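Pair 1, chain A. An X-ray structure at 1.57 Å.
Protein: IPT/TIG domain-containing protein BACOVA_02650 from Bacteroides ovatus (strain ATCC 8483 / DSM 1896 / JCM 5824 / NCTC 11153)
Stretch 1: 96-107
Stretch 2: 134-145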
# COMPACT_ATOMS: atom_id res chain seq x y z
N ILE A 96 12.81 -4.27 7.60
CA ILE A 96 12.52 -5.23 6.52
C ILE A 96 13.01 -4.63 5.20
O ILE A 96 12.49 -3.63 4.71
CB ILE A 96 11.03 -5.58 6.41
CG1 ILE A 96 10.52 -6.15 7.73
CG2 ILE A 96 10.80 -6.58 5.27
CD1 ILE A 96 9.04 -6.39 7.76
N GLY A 97 14.03 -5.26 4.63
CA GLY A 97 14.62 -4.72 3.42
C GLY A 97 15.50 -3.51 3.71
O GLY A 97 15.63 -3.05 4.86
N SER A 98 16.11 -2.97 2.67
CA SER A 98 16.96 -1.80 2.84
C SER A 98 17.24 -1.11 1.53
O SER A 98 17.30 -1.72 0.47
CB SER A 98 18.27 -2.20 3.51
OG SER A 98 18.97 -3.15 2.75
N HIS A 99 17.42 0.19 1.62
CA HIS A 99 17.91 1.00 0.53
C HIS A 99 19.39 0.74 0.27
O HIS A 99 20.18 0.68 1.22
CB HIS A 99 17.69 2.47 0.87
CG HIS A 99 18.28 3.43 -0.11
ND1 HIS A 99 17.65 3.76 -1.29
CD2 HIS A 99 19.41 4.16 -0.05
CE1 HIS A 99 18.40 4.65 -1.93
NE2 HIS A 99 19.46 4.91 -1.20
N VAL A 100 19.78 0.57 -0.99
CA VAL A 100 21.19 0.41 -1.34
C VAL A 100 21.78 1.70 -1.92
O VAL A 100 22.80 2.20 -1.44
CB VAL A 100 21.40 -0.74 -2.35
CG1 VAL A 100 22.90 -0.99 -2.60
CG2 VAL A 100 20.71 -2.00 -1.83
N TRP A 101 21.14 2.23 -2.96
CA TRP A 101 21.64 3.44 -3.63
C TRP A 101 20.50 4.14 -4.38
O TRP A 101 19.47 3.54 -4.65
CB TRP A 101 22.82 3.13 -4.57
CG TRP A 101 22.51 2.26 -5.76
CD1 TRP A 101 22.72 0.92 -5.85
CD2 TRP A 101 21.94 2.67 -7.01
NE1 TRP A 101 22.31 0.46 -7.08
CE2 TRP A 101 21.83 1.51 -7.81
CE3 TRP A 101 21.51 3.89 -7.54
CZ2 TRP A 101 21.31 1.54 -9.10
CZ3 TRP A 101 21.01 3.92 -8.82
CH2 TRP A 101 20.89 2.76 -9.58
N GLY A 102 20.72 5.41 -4.69
CA GLY A 102 19.75 6.20 -5.42
C GLY A 102 19.62 7.60 -4.88
O GLY A 102 19.92 7.88 -3.71
N ASP A 103 19.18 8.50 -5.75
CA ASP A 103 18.88 9.88 -5.38
C ASP A 103 17.43 9.93 -4.92
O ASP A 103 16.52 9.88 -5.72
CB ASP A 103 19.11 10.80 -6.59
CG ASP A 103 18.95 12.28 -6.26
OD1 ASP A 103 18.58 12.62 -5.12
OD2 ASP A 103 19.18 13.09 -7.18
N CYS A 104 17.24 10.00 -3.60
CA CYS A 104 15.90 10.02 -3.01
C CYS A 104 16.04 10.49 -1.57
O CYS A 104 17.13 10.86 -1.13
CB CYS A 104 15.24 8.65 -3.09
SG CYS A 104 16.10 7.35 -2.13
N SER A 105 14.94 10.51 -0.83
CA SER A 105 14.99 10.87 0.57
C SER A 105 14.27 9.81 1.39
O SER A 105 13.57 8.96 0.85
CB SER A 105 14.36 12.24 0.79
OG SER A 105 13.03 12.26 0.34
N PHE A 106 14.50 9.87 2.70
CA PHE A 106 13.82 9.02 3.67
C PHE A 106 13.35 9.92 4.79
O PHE A 106 14.10 10.78 5.28
CB PHE A 106 14.76 7.92 4.15
CG PHE A 106 15.03 6.94 3.08
CD1 PHE A 106 14.08 5.99 2.76
CD2 PHE A 106 16.16 7.03 2.31
CE1 PHE A 106 14.27 5.12 1.71
CE2 PHE A 106 16.37 6.15 1.26
CZ PHE A 106 15.42 5.19 0.97
N VAL A 107 12.08 9.77 5.15
CA VAL A 107 11.48 10.67 6.15
C VAL A 107 10.70 9.88 7.18
O VAL A 107 10.13 8.82 6.88
CB VAL A 107 10.55 11.71 5.48
CG1 VAL A 107 11.31 12.52 4.42
CG2 VAL A 107 9.37 11.07 4.87
N TYR A 134 14.96 11.33 -18.35
CA TYR A 134 14.83 9.88 -18.30
C TYR A 134 15.71 9.23 -17.22
O TYR A 134 15.85 8.01 -17.17
CB TYR A 134 15.13 9.31 -19.68
CG TYR A 134 14.24 9.92 -20.73
CD1 TYR A 134 12.88 9.61 -20.78
CD2 TYR A 134 14.73 10.83 -21.64
CE1 TYR A 134 12.05 10.19 -21.73
CE2 TYR A 134 13.91 11.41 -22.60
CZ TYR A 134 12.57 11.08 -22.63
OH TYR A 134 11.75 11.66 -23.58
N TRP A 135 16.28 10.05 -16.34
CA TRP A 135 17.00 9.54 -15.18
C TRP A 135 17.05 10.65 -14.14
O TRP A 135 17.74 11.65 -14.34
CB TRP A 135 18.42 9.07 -15.55
CG TRP A 135 19.15 8.50 -14.36
CD1 TRP A 135 20.10 9.13 -13.61
CD2 TRP A 135 18.97 7.21 -13.77
NE1 TRP A 135 20.52 8.31 -12.59
CE2 TRP A 135 19.85 7.12 -12.67
CE3 TRP A 135 18.15 6.12 -14.07
CZ2 TRP A 135 19.94 5.98 -11.87
CZ3 TRP A 135 18.23 4.98 -13.26
CH2 TRP A 135 19.12 4.93 -12.18
N TRP A 136 16.29 10.48 -13.07
CA TRP A 136 16.13 11.55 -12.09
C TRP A 136 16.31 11.02 -10.68
O TRP A 136 17.45 10.98 -10.19
CB TRP A 136 14.78 12.24 -12.29
CG TRP A 136 14.53 13.34 -11.31
CD1 TRP A 136 15.37 14.35 -10.97
CD2 TRP A 136 13.36 13.51 -10.53
NE1 TRP A 136 14.79 15.15 -10.01
CE2 TRP A 136 13.55 14.66 -9.73
CE3 TRP A 136 12.16 12.80 -10.41
CZ2 TRP A 136 12.58 15.12 -8.83
CZ3 TRP A 136 11.20 13.25 -9.52
CH2 TRP A 136 11.42 14.40 -8.74
N LYS A 137 15.23 10.59 -10.03
CA LYS A 137 15.30 10.13 -8.64
C LYS A 137 14.81 8.71 -8.55
O LYS A 137 13.92 8.29 -9.30
CB LYS A 137 14.51 11.07 -7.71
CG LYS A 137 15.23 12.40 -7.49
CD LYS A 137 14.68 13.26 -6.38
CE LYS A 137 15.54 14.51 -6.25
NZ LYS A 137 15.14 15.33 -5.07
N GLN A 138 15.41 7.95 -7.64
CA GLN A 138 15.13 6.53 -7.57
C GLN A 138 15.67 5.92 -6.28
O GLN A 138 16.52 6.52 -5.61
CB GLN A 138 15.73 5.81 -8.79
CG GLN A 138 17.27 5.85 -8.88
CD GLN A 138 17.85 7.22 -9.18
OE1 GLN A 138 18.75 7.70 -8.48
NE2 GLN A 138 17.41 7.83 -10.28
N SER A 139 15.19 4.74 -5.96
CA SER A 139 15.78 3.91 -4.92
C SER A 139 15.96 2.49 -5.44
O SER A 139 14.98 1.85 -5.83
CB SER A 139 14.92 3.90 -3.67
OG SER A 139 15.38 2.93 -2.74
N TYR A 140 17.21 2.04 -5.45
CA TYR A 140 17.56 0.64 -5.67
C TYR A 140 17.65 0.03 -4.28
O TYR A 140 18.52 0.41 -3.49
CB TYR A 140 18.88 0.53 -6.43
CG TYR A 140 19.28 -0.89 -6.82
CD1 TYR A 140 19.63 -1.82 -5.85
CD2 TYR A 140 19.37 -1.25 -8.15
CE1 TYR A 140 20.02 -3.11 -6.22
CE2 TYR A 140 19.77 -2.53 -8.52
CZ TYR A 140 20.09 -3.44 -7.54
OH TYR A 140 20.47 -4.72 -7.89
N SER A 141 16.75 -0.90 -3.98
CA SER A 141 16.67 -1.50 -2.66
C SER A 141 16.82 -3.01 -2.70
O SER A 141 16.78 -3.62 -3.77
CB SER A 141 15.33 -1.14 -1.99
OG SER A 141 15.25 0.24 -1.69
N ASN A 142 17.04 -3.60 -1.53
CA ASN A 142 17.03 -5.04 -1.33
C ASN A 142 15.76 -5.37 -0.57
O ASN A 142 15.49 -4.81 0.49
CB ASN A 142 18.25 -5.53 -0.56
CG ASN A 142 19.46 -5.75 -1.46
OD1 ASN A 142 19.36 -6.35 -2.52
ND2 ASN A 142 20.59 -5.25 -1.02
N ALA A 143 14.96 -6.24 -1.16
CA ALA A 143 13.74 -6.72 -0.55
C ALA A 143 14.04 -7.94 0.30
O ALA A 143 15.03 -8.65 0.08
CB ALA A 143 12.74 -7.07 -1.61
N GLN A 144 13.16 -8.20 1.26
CA GLN A 144 13.10 -9.48 1.95
C GLN A 144 11.87 -10.19 1.43
O GLN A 144 10.75 -9.84 1.80
CB GLN A 144 13.03 -9.27 3.46
CG GLN A 144 12.96 -10.55 4.25
CD GLN A 144 12.81 -10.29 5.73
OE1 GLN A 144 11.98 -10.91 6.40
NE2 GLN A 144 13.61 -9.37 6.26
N TRP A 145 12.05 -11.12 0.49
CA TRP A 145 10.87 -11.72 -0.15
C TRP A 145 10.07 -12.49 0.89
O TRP A 145 10.61 -12.98 1.89
CB TRP A 145 11.27 -12.63 -1.32
CG TRP A 145 12.10 -11.94 -2.40
CD1 TRP A 145 13.32 -12.35 -2.83
CD2 TRP A 145 11.78 -10.75 -3.15
NE1 TRP A 145 13.79 -11.50 -3.80
CE2 TRP A 145 12.88 -10.51 -4.01
CE3 TRP A 145 10.69 -9.87 -3.19
CZ2 TRP A 145 12.92 -9.42 -4.89
CZ3 TRP A 145 10.74 -8.79 -4.07
CH2 TRP A 145 11.85 -8.58 -4.90
O HOH W 1 15.32 -7.56 5.86
O HOH W 2 16.17 13.66 -3.00
O HOH W 3 19.77 12.22 -9.91

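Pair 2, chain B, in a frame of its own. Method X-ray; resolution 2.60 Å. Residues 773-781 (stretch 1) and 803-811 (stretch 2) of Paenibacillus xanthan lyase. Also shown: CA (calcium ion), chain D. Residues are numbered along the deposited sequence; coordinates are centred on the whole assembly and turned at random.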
# COMPACT_ATOMS: atom_id res chain seq x y z
N LEU B 773 -11.65 21.65 2.03
CA LEU B 773 -10.27 21.45 2.44
C LEU B 773 -10.07 20.09 3.08
O LEU B 773 -10.81 19.71 3.98
CB LEU B 773 -9.83 22.55 3.40
CG LEU B 773 -9.56 23.89 2.73
CD1 LEU B 773 -9.26 24.96 3.77
CD2 LEU B 773 -8.41 23.73 1.73
N PRO B 774 -9.07 19.34 2.60
CA PRO B 774 -8.71 18.05 3.21
C PRO B 774 -8.33 18.28 4.66
O PRO B 774 -7.61 19.24 4.95
CB PRO B 774 -7.50 17.59 2.39
CG PRO B 774 -6.99 18.84 1.72
CD PRO B 774 -8.18 19.70 1.48
N ILE B 775 -8.82 17.42 5.55
CA ILE B 775 -8.52 17.59 6.96
C ILE B 775 -7.41 16.65 7.39
O ILE B 775 -7.51 15.43 7.22
CB ILE B 775 -9.75 17.37 7.82
CG1 ILE B 775 -10.78 18.46 7.52
CG2 ILE B 775 -9.36 17.38 9.30
CD1 ILE B 775 -12.11 18.26 8.24
N ASN B 776 -6.36 17.21 7.96
CA ASN B 776 -5.20 16.42 8.34
C ASN B 776 -5.26 15.85 9.77
O ASN B 776 -4.67 14.80 10.04
CB ASN B 776 -3.92 17.24 8.13
CG ASN B 776 -2.67 16.49 8.54
OD1 ASN B 776 -2.32 15.45 7.96
ND2 ASN B 776 -1.96 17.02 9.54
N ALA B 777 -5.97 16.53 10.66
CA ALA B 777 -6.08 16.13 12.07
C ALA B 777 -7.21 16.91 12.75
O ALA B 777 -7.48 18.05 12.39
CB ALA B 777 -4.77 16.37 12.79
N LEU B 778 -7.86 16.30 13.73
CA LEU B 778 -8.99 16.93 14.42
C LEU B 778 -9.37 16.21 15.71
O LEU B 778 -9.01 15.05 15.92
CB LEU B 778 -10.21 17.02 13.49
CG LEU B 778 -10.99 15.73 13.22
CD1 LEU B 778 -12.33 16.06 12.59
CD2 LEU B 778 -10.22 14.79 12.32
N THR B 779 -10.10 16.92 16.57
CA THR B 779 -10.58 16.36 17.83
C THR B 779 -12.09 16.21 17.79
O THR B 779 -12.67 15.37 18.50
CB THR B 779 -10.27 17.29 19.01
OG1 THR B 779 -11.01 18.51 18.86
CG2 THR B 779 -8.80 17.60 19.06
N ASP B 780 -12.71 17.05 16.99
CA ASP B 780 -14.16 17.09 16.84
C ASP B 780 -14.53 17.15 15.37
O ASP B 780 -13.92 17.90 14.60
CB ASP B 780 -14.72 18.30 17.58
CG ASP B 780 -14.77 18.09 19.08
OD1 ASP B 780 -13.72 18.29 19.73
OD2 ASP B 780 -15.85 17.72 19.60
N THR B 781 -15.52 16.37 14.97
CA THR B 781 -15.95 16.35 13.57
C THR B 781 -16.77 17.58 13.19
O THR B 781 -17.80 17.87 13.81
CB THR B 781 -16.75 15.09 13.25
OG1 THR B 781 -15.94 13.94 13.47
CG2 THR B 781 -17.20 15.11 11.80
N VAL B 803 -11.73 23.68 25.38
CA VAL B 803 -10.43 24.28 25.12
C VAL B 803 -9.46 23.23 24.59
O VAL B 803 -9.55 22.06 24.97
CB VAL B 803 -9.90 24.99 26.39
CG1 VAL B 803 -8.46 25.44 26.22
CG2 VAL B 803 -10.79 26.18 26.72
N ASP B 804 -8.59 23.64 23.68
CA ASP B 804 -7.59 22.79 23.04
C ASP B 804 -8.12 21.86 21.94
O ASP B 804 -7.35 21.14 21.29
CB ASP B 804 -6.75 22.03 24.08
CG ASP B 804 -5.79 22.94 24.82
OD1 ASP B 804 -5.40 23.97 24.23
OD2 ASP B 804 -5.44 22.63 25.97
N ASP B 805 -9.43 21.88 21.73
CA ASP B 805 -10.02 21.23 20.57
C ASP B 805 -9.53 21.95 19.32
O ASP B 805 -9.39 23.19 19.31
CB ASP B 805 -11.55 21.31 20.61
CG ASP B 805 -12.17 20.16 21.38
OD1 ASP B 805 -11.47 19.18 21.71
OD2 ASP B 805 -13.40 20.24 21.63
N TYR B 806 -9.26 21.20 18.26
CA TYR B 806 -8.76 21.81 17.04
C TYR B 806 -9.25 21.09 15.80
O TYR B 806 -9.77 19.98 15.87
CB TYR B 806 -7.23 21.87 17.05
CG TYR B 806 -6.58 20.51 17.03
CD1 TYR B 806 -6.27 19.89 15.82
CD2 TYR B 806 -6.26 19.86 18.21
CE1 TYR B 806 -5.68 18.64 15.80
CE2 TYR B 806 -5.66 18.61 18.19
CZ TYR B 806 -5.37 18.01 16.98
OH TYR B 806 -4.77 16.77 16.95
N VAL B 807 -9.10 21.76 14.66
CA VAL B 807 -9.26 21.15 13.35
C VAL B 807 -8.09 21.64 12.50
O VAL B 807 -7.81 22.84 12.45
CB VAL B 807 -10.58 21.54 12.66
CG1 VAL B 807 -10.73 20.80 11.33
CG2 VAL B 807 -11.76 21.28 13.57
N GLU B 808 -7.38 20.71 11.88
CA GLU B 808 -6.18 21.05 11.14
C GLU B 808 -6.40 20.74 9.66
O GLU B 808 -6.73 19.61 9.29
CB GLU B 808 -4.98 20.27 11.70
CG GLU B 808 -3.65 20.56 11.04
CD GLU B 808 -2.48 19.88 11.74
OE1 GLU B 808 -1.77 20.57 12.51
OE2 GLU B 808 -2.29 18.66 11.54
N PHE B 809 -6.23 21.76 8.82
CA PHE B 809 -6.47 21.62 7.39
C PHE B 809 -5.16 21.55 6.61
O PHE B 809 -4.12 21.97 7.10
CB PHE B 809 -7.29 22.79 6.86
CG PHE B 809 -8.59 23.02 7.57
CD1 PHE B 809 -9.75 22.39 7.14
CD2 PHE B 809 -8.66 23.89 8.65
CE1 PHE B 809 -10.96 22.60 7.79
CE2 PHE B 809 -9.86 24.12 9.29
CZ PHE B 809 -11.02 23.48 8.86
N SER B 810 -5.23 21.06 5.38
CA SER B 810 -4.08 21.11 4.49
C SER B 810 -4.38 22.00 3.30
O SER B 810 -5.31 21.75 2.54
CB SER B 810 -3.67 19.71 4.03
OG SER B 810 -2.51 19.79 3.22
N LEU B 811 -3.57 23.04 3.14
CA LEU B 811 -3.74 24.00 2.06
C LEU B 811 -2.55 23.94 1.12
O LEU B 811 -1.40 23.85 1.57
CB LEU B 811 -3.87 25.42 2.62
CG LEU B 811 -5.17 25.88 3.30
CD1 LEU B 811 -5.51 25.03 4.54
CD2 LEU B 811 -5.07 27.36 3.67
CA CA D . -13.96 17.71 22.12

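Both pairs place two antiparallel strands side by side with a beta bulge in the first strand, and 14 central residues superpose with an RMSD of 0.9 Å over N, CA and C. The N-to-C directions of the strands differ by 125° in pair 1 and by 166° in pair 2, and the contacts bury 818 and 750 Å², respectively.

The bulge has the same construction in both. In pair 1 the register slips by one between H99(A) and W101(A), and the carbonyl of Y140(A) receives two amides: V100(A) N lies 2.8 Å and W101(A) N 3.2 Å from Y140(A) O. In pair 2 the matching amides converge on E808(B), with N776(B) N 2.8 Å from E808(B) O and a weak bond of 3.5 Å from A777(B) N to the same E808(B) O. A return bond closes each bulge, Y140(A) N to W101(A) O at 2.8 Å and E808(B) N to A777(B) O at 2.7 Å. One bond is also conserved ahead of it, N142(A) N to S98(A) O at 2.8 Å and S810(B) N to P774(B) O at 3.0 Å. Pair 1 adds the reciprocal bond, S98(A) N to N142(A) O at 2.9 Å; P774(B), as a proline, has no amide hydrogen to give.

The extra residue of the bulge, V100(A) or N776(B), points toward the partner strand. V100(A) makes an apolar contact, its CB 4.1 Å from Y140(A) CD1, whereas N776(B) ND2 donates to E808(B) OE2 at 2.6 Å. The next matched position changes in size. W101(A) lays its indole against Y140(A), whose CB sits 3.5 Å from the centroid of the five-membered ring, over its face; the two aromatic planes are nearly parallel but slid apart. The small A777(B) instead has its CB 3.9 Å from Y806(B) CE1, so an aromatic ring comes from the other strand, at the position of Q138(A).

On the face carrying H99(A) and S141(A), the contact is polar: H99(A) ND1 and S139(A) OG share a hydrogen bond of 2.8 Å. The equivalents I775(B), V807(B) and F809(B) make it apolar, with I775(B) CG2 4.2 Å from V807(B) CG1 and I775(B) CG1 4.1 Å from F809(B) CD1.

Past the bulge, G102(A) has backbone angles that call for glycine, and an ideal CB would lie 2.1 Å from Q138(A) O. L778(B), displaced by 1.7 Å, has a different backbone conformation and accommodates a side chain, its CB 4.2 Å from V807(B) CA. At the next position, D103(A) N donates to the side-chain Q138(A) OE1 at 2.9 Å, while T779(B) N donates to the main-chain Y806(B) O at 3.2 Å. The ends then diverge. C104(A) SG packs 4.0 Å from S139(A) CB, but its counterpart D780(B) joins D805(B) in binding calcium, with D780(B) OD1 2.5 Å and D805(B) OD2 2.6 Å from the CA ion.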